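Local coordinates for inosine-uridine nucleoside N-ribohydrolase (Xanthomonas oryzae pv. oryzae, PDB 4KL0), which is a bacterial effector protein that binds calcium and probably hydrolyses N-glycosidic bonds, as nucleoside hydrolases do, at residues Q257-Q269 / A301-L314. Numbering follows the deposited sequence.
Sequences QKNALKGLWEGIQ and ALSFDAIWPQVTKL
Phe304 and Lys262 mark the closest backbone approach, CA to CA 5.8 Å, where the chain of 301-314, running antiparallel to the last turns of helix 248-269, turns against it around Phe304. Phe304 is the knob in a hole formed by Lys258, Leu261, Lys262 and Trp265. The ring lies flat on the helix because chi1 (-178°) carries CG away from the backbone N: Lys262 CA stands 3.5 Å from the ring centroid, almost on the normal, a CH-pi contact suited to a flat side chain at so close an approach. Beside it, Trp265 turns one face to Ile307, whose CG1 lies 3.7 Å from the centroid of the six-membered ring, while Gln269 CG lies over the rim of the opposite face. The indole NE1 donates to Leu302 O at 3.0 Å; the oxygen lies near the ring plane. Tryptophan thus combines apolar faces with a polar edge. The extended methylenes of Lys258 cross the face of Trp308, CD 4.0 Å from the five-membered-ring centroid, and Trp308 NE1 is hydrogen-bonded to Glu240 OE2 of helix 236-243. Leu261 CD2 fits the edge of Trp308 and meets Val311 CG2 at 3.8 Å; Phe285 of helix 278-285 also touches Leu261. Ring faces against aliphatic carbons therefore make up much of this peripheral contact, while the indole N-H ties the Leu302 carbonyl to Trp265, from above the carbonyl plane and not along a lone pair.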
loop_
_atom_site.group_PDB
_atom_site.type_symbol
_atom_site.label_atom_id
_atom_site.label_comp_id
_atom_site.label_asym_id
_atom_site.label_seq_id
_atom_site.Cartn_x
_atom_site.Cartn_y
_atom_site.Cartn_z
ATOM N N GLN A 257 11.121 -3.517 9.573
ATOM C CA GLN A 257 11.809 -2.342 9.069
ATOM C C GLN A 257 13.241 -2.300 9.598
ATOM O O GLN A 257 14.203 -2.041 8.868
ATOM C CB GLN A 257 11.056 -1.069 9.399
ATOM C CG GLN A 257 11.850 0.165 9.016
ATOM C CD GLN A 257 11.979 0.369 7.533
ATOM O OE1 GLN A 257 11.104 0.984 6.896
ATOM N NE2 GLN A 257 13.047 -0.171 6.957
ATOM N N LYS A 258 13.391 -2.583 10.886
ATOM C CA LYS A 258 14.739 -2.470 11.436
ATOM C C LYS A 258 15.642 -3.545 10.807
ATOM O O LYS A 258 16.766 -3.220 10.434
ATOM C CB LYS A 258 14.674 -2.502 12.979
ATOM C CG LYS A 258 15.993 -2.326 13.670
ATOM C CD LYS A 258 15.741 -2.345 15.160
ATOM C CE LYS A 258 17.066 -2.390 15.869
ATOM N NZ LYS A 258 16.820 -2.711 17.314
ATOM N N ASN A 259 15.174 -4.780 10.657
ATOM C CA ASN A 259 16.042 -5.822 10.103
ATOM C C ASN A 259 16.337 -5.600 8.607
ATOM O O ASN A 259 17.491 -5.793 8.160
ATOM C CB ASN A 259 15.548 -7.228 10.469
ATOM C CG ASN A 259 15.471 -7.448 12.000
ATOM O OD1 ASN A 259 16.361 -6.998 12.762
ATOM N ND2 ASN A 259 14.407 -8.146 12.455
ATOM N N ALA A 260 15.335 -5.189 7.810
ATOM C CA ALA A 260 15.580 -4.829 6.409
ATOM C C ALA A 260 16.692 -3.779 6.295
ATOM O O ALA A 260 17.622 -3.859 5.436
ATOM C CB ALA A 260 14.269 -4.293 5.751
ATOM N N LEU A 261 16.648 -2.780 7.163
ATOM C CA LEU A 261 17.593 -1.699 7.068
ATOM C C LEU A 261 19.007 -2.166 7.528
ATOM O O LEU A 261 20.037 -1.760 6.948
ATOM C CB LEU A 261 17.113 -0.533 7.890
ATOM C CG LEU A 261 17.864 0.696 7.441
ATOM C CD1 LEU A 261 17.562 1.025 5.948
ATOM C CD2 LEU A 261 17.510 1.858 8.361
ATOM N N LYS A 262 18.990 -3.027 8.541
ATOM C CA LYS A 262 20.229 -3.629 9.062
ATOM C C LYS A 262 20.894 -4.416 7.943
ATOM O O LYS A 262 22.103 -4.272 7.682
ATOM C CB LYS A 262 19.897 -4.555 10.233
ATOM C CG LYS A 262 21.078 -5.373 10.795
ATOM C CD LYS A 262 20.636 -6.139 12.078
ATOM C CE LYS A 262 21.829 -6.905 12.682
ATOM N NZ LYS A 262 21.490 -8.257 13.280
ATOM N N GLY A 263 20.101 -5.230 7.255
ATOM C CA GLY A 263 20.643 -6.035 6.163
ATOM C C GLY A 263 21.204 -5.152 5.054
ATOM O O GLY A 263 22.256 -5.456 4.451
ATOM N N LEU A 264 20.541 -4.042 4.758
ATOM C CA LEU A 264 21.021 -3.137 3.696
ATOM C C LEU A 264 22.347 -2.430 4.109
ATOM O O LEU A 264 23.355 -2.361 3.371
ATOM C CB LEU A 264 19.866 -2.174 3.320
ATOM C CG LEU A 264 20.133 -1.001 2.386
ATOM C CD1 LEU A 264 20.595 -1.585 1.020
ATOM C CD2 LEU A 264 18.929 -0.072 2.203
ATOM N N TRP A 265 22.373 -1.986 5.352
ATOM C CA TRP A 265 23.586 -1.390 5.917
ATOM C C TRP A 265 24.794 -2.337 5.901
ATOM O O TRP A 265 25.877 -1.956 5.430
ATOM C CB TRP A 265 23.285 -0.997 7.372
ATOM C CG TRP A 265 24.535 -0.576 8.045
ATOM C CD1 TRP A 265 25.239 -1.283 8.962
ATOM C CD2 TRP A 265 25.276 0.603 7.779
ATOM N NE1 TRP A 265 26.378 -0.608 9.303
ATOM C CE2 TRP A 265 26.424 0.569 8.616
ATOM C CE3 TRP A 265 25.080 1.706 6.954
ATOM C CZ2 TRP A 265 27.362 1.578 8.629
ATOM C CZ3 TRP A 265 26.020 2.726 6.956
ATOM C CH2 TRP A 265 27.170 2.652 7.798
ATOM N N GLU A 266 24.598 -3.577 6.352
ATOM C CA GLU A 266 25.700 -4.560 6.467
ATOM C C GLU A 266 26.209 -4.904 5.076
ATOM O O GLU A 266 27.426 -5.064 4.859
ATOM C CB GLU A 266 25.236 -5.809 7.220
ATOM C CG GLU A 266 24.970 -5.466 8.706
ATOM C CD GLU A 266 24.498 -6.622 9.580
ATOM O OE1 GLU A 266 24.095 -7.708 9.067
ATOM O OE2 GLU A 266 24.543 -6.418 10.822
ATOM N N GLY A 267 25.281 -4.936 4.123
ATOM C CA GLY A 267 25.591 -5.380 2.759
ATOM C C GLY A 267 26.459 -4.335 2.094
ATOM O O GLY A 267 27.443 -4.666 1.411
ATOM N N ILE A 268 26.108 -3.071 2.309
ATOM C CA ILE A 268 26.815 -1.917 1.761
ATOM C C ILE A 268 28.187 -1.827 2.424
ATOM O O ILE A 268 29.196 -1.642 1.742
ATOM C CB ILE A 268 26.055 -0.619 1.984
ATOM C CG1 ILE A 268 24.840 -0.548 1.046
ATOM C CG2 ILE A 268 26.973 0.606 1.742
ATOM C CD1 ILE A 268 23.887 0.601 1.397
ATOM N N GLN A 269 28.209 -1.968 3.751
ATOM C CA GLN A 269 29.489 -2.021 4.499
ATOM C C GLN A 269 30.495 -3.007 3.883
ATOM O O GLN A 269 31.693 -2.701 3.768
ATOM C CB GLN A 269 29.229 -2.407 5.948
ATOM C CG GLN A 269 29.311 -1.291 6.926
ATOM C CD GLN A 269 29.493 -1.808 8.346
ATOM O OE1 GLN A 269 29.177 -2.985 8.669
ATOM N NE2 GLN A 269 30.026 -0.953 9.193
ATOM N N ALA A 301 32.413 2.002 9.233
ATOM C CA ALA A 301 32.762 0.867 10.093
ATOM C C ALA A 301 31.818 0.620 11.295
ATOM O O ALA A 301 32.061 -0.309 12.079
ATOM C CB ALA A 301 34.232 0.997 10.569
ATOM N N LEU A 302 30.728 1.396 11.414
ATOM C CA LEU A 302 29.767 1.267 12.530
ATOM C C LEU A 302 28.905 0.023 12.500
ATOM O O LEU A 302 28.571 -0.492 11.414
ATOM C CB LEU A 302 28.828 2.453 12.537
ATOM C CG LEU A 302 28.944 3.522 13.621
ATOM C CD1 LEU A 302 29.872 3.060 14.771
ATOM C CD2 LEU A 302 29.324 4.907 13.031
ATOM N N SER A 303 28.491 -0.454 13.666
ATOM C CA SER A 303 27.539 -1.552 13.679
ATOM C C SER A 303 26.136 -0.954 13.475
ATOM O O SER A 303 25.947 0.274 13.542
ATOM C CB SER A 303 27.626 -2.394 14.956
ATOM O OG SER A 303 27.129 -1.644 16.045
ATOM N N PHE A 304 25.166 -1.802 13.155
ATOM C CA PHE A 304 23.860 -1.232 12.843
ATOM C C PHE A 304 23.211 -0.560 14.064
ATOM O O PHE A 304 22.427 0.385 13.913
ATOM C CB PHE A 304 22.930 -2.243 12.193
ATOM C CG PHE A 304 21.622 -1.664 11.818
ATOM C CD1 PHE A 304 21.533 -0.741 10.771
ATOM C CD2 PHE A 304 20.482 -2.003 12.528
ATOM C CE1 PHE A 304 20.295 -0.188 10.441
ATOM C CE2 PHE A 304 19.256 -1.472 12.176
ATOM C CZ PHE A 304 19.181 -0.557 11.147
ATOM N N ASP A 305 23.566 -1.016 15.267
ATOM C CA ASP A 305 23.035 -0.399 16.489
ATOM C C ASP A 305 23.421 1.062 16.644
ATOM O O ASP A 305 22.674 1.829 17.237
ATOM C CB ASP A 305 23.432 -1.209 17.720
ATOM C CG ASP A 305 22.830 -2.602 17.702
ATOM O OD1 ASP A 305 21.564 -2.712 17.637
ATOM O OD2 ASP A 305 23.619 -3.587 17.726
ATOM N N ALA A 306 24.553 1.468 16.066
ATOM C CA ALA A 306 24.921 2.869 16.077
ATOM C C ALA A 306 24.390 3.664 14.904
ATOM O O ALA A 306 24.470 4.891 14.891
ATOM C CB ALA A 306 26.462 3.049 16.234
ATOM N N ILE A 307 23.849 2.964 13.894
ATOM C CA ILE A 307 23.244 3.617 12.723
ATOM C C ILE A 307 21.705 3.869 12.871
ATOM O O ILE A 307 21.210 4.966 12.534
ATOM C CB ILE A 307 23.495 2.772 11.453
ATOM C CG1 ILE A 307 24.993 2.811 11.111
ATOM C CG2 ILE A 307 22.657 3.322 10.301
ATOM C CD1 ILE A 307 25.447 4.193 10.660
ATOM N N TRP A 308 20.991 2.858 13.361
ATOM C CA TRP A 308 19.530 2.957 13.640
ATOM C C TRP A 308 19.163 4.311 14.246
ATOM O O TRP A 308 18.325 5.047 13.682
ATOM C CB TRP A 308 19.049 1.792 14.508
ATOM C CG TRP A 308 17.510 1.685 14.713
ATOM C CD1 TRP A 308 16.849 1.553 15.906
ATOM C CD2 TRP A 308 16.484 1.666 13.685
ATOM N NE1 TRP A 308 15.483 1.462 15.693
ATOM C CE2 TRP A 308 15.241 1.521 14.336
ATOM C CE3 TRP A 308 16.510 1.756 12.279
ATOM C CZ2 TRP A 308 14.024 1.467 13.634
ATOM C CZ3 TRP A 308 15.303 1.696 11.581
ATOM C CH2 TRP A 308 14.087 1.559 12.256
ATOM N N PRO A 309 19.855 4.722 15.352
ATOM C CA PRO A 309 19.532 6.049 15.905
ATOM C C PRO A 309 19.761 7.243 14.979
ATOM O O PRO A 309 19.160 8.305 15.126
ATOM C CB PRO A 309 20.484 6.167 17.121
ATOM C CG PRO A 309 20.806 4.770 17.500
ATOM C CD PRO A 309 20.839 4.003 16.176
ATOM N N GLN A 310 20.669 7.139 14.030
ATOM C CA GLN A 310 20.849 8.309 13.166
ATOM C C GLN A 310 19.827 8.404 12.022
ATOM O O GLN A 310 19.692 9.453 11.329
ATOM C CB GLN A 310 22.246 8.299 12.555
ATOM C CG GLN A 310 23.357 8.620 13.544
ATOM C CD GLN A 310 24.638 8.784 12.792
ATOM O OE1 GLN A 310 24.703 9.591 11.861
ATOM N NE2 GLN A 310 25.612 7.943 13.084
ATOM N N VAL A 311 19.130 7.297 11.782
ATOM C CA VAL A 311 18.194 7.311 10.658
ATOM C C VAL A 311 17.034 8.222 11.009
ATOM O O VAL A 311 16.538 8.167 12.146
ATOM C CB VAL A 311 17.700 5.892 10.336
ATOM C CG1 VAL A 311 16.499 5.970 9.383
ATOM C CG2 VAL A 311 18.855 5.081 9.733
ATOM N N THR A 312 16.655 9.063 10.051
ATOM C CA THR A 312 15.504 9.975 10.143
ATOM C C THR A 312 14.398 9.818 9.044
ATOM O O THR A 312 13.293 10.386 9.171
ATOM C CB THR A 312 15.980 11.475 10.139
ATOM O OG1 THR A 312 16.391 11.863 8.825
ATOM C CG2 THR A 312 17.141 11.661 11.092
ATOM N N LYS A 313 14.660 9.061 7.975
ATOM C CA LYS A 313 13.793 9.125 6.794
ATOM C C LYS A 313 13.451 7.711 6.322
ATOM O O LYS A 313 14.320 7.048 5.742
ATOM C CB LYS A 313 14.534 9.799 5.634
ATOM C CG LYS A 313 15.017 11.232 5.927
ATOM C CD LYS A 313 15.386 11.956 4.618
ATOM C CE LYS A 313 16.894 11.895 4.328
ATOM N NZ LYS A 313 17.204 12.193 2.880
ATOM N N LEU A 314 12.205 7.265 6.522
ATOM C CA LEU A 314 11.754 5.939 6.087
ATOM C C LEU A 314 10.470 6.158 5.251
ATOM O O LEU A 314 9.484 6.764 5.741
ATOM C CB LEU A 314 11.472 5.017 7.284
ATOM C CG LEU A 314 12.727 4.752 8.140
ATOM C CD1 LEU A 314 12.272 4.206 9.474
ATOM C CD2 LEU A 314 13.745 3.818 7.397
#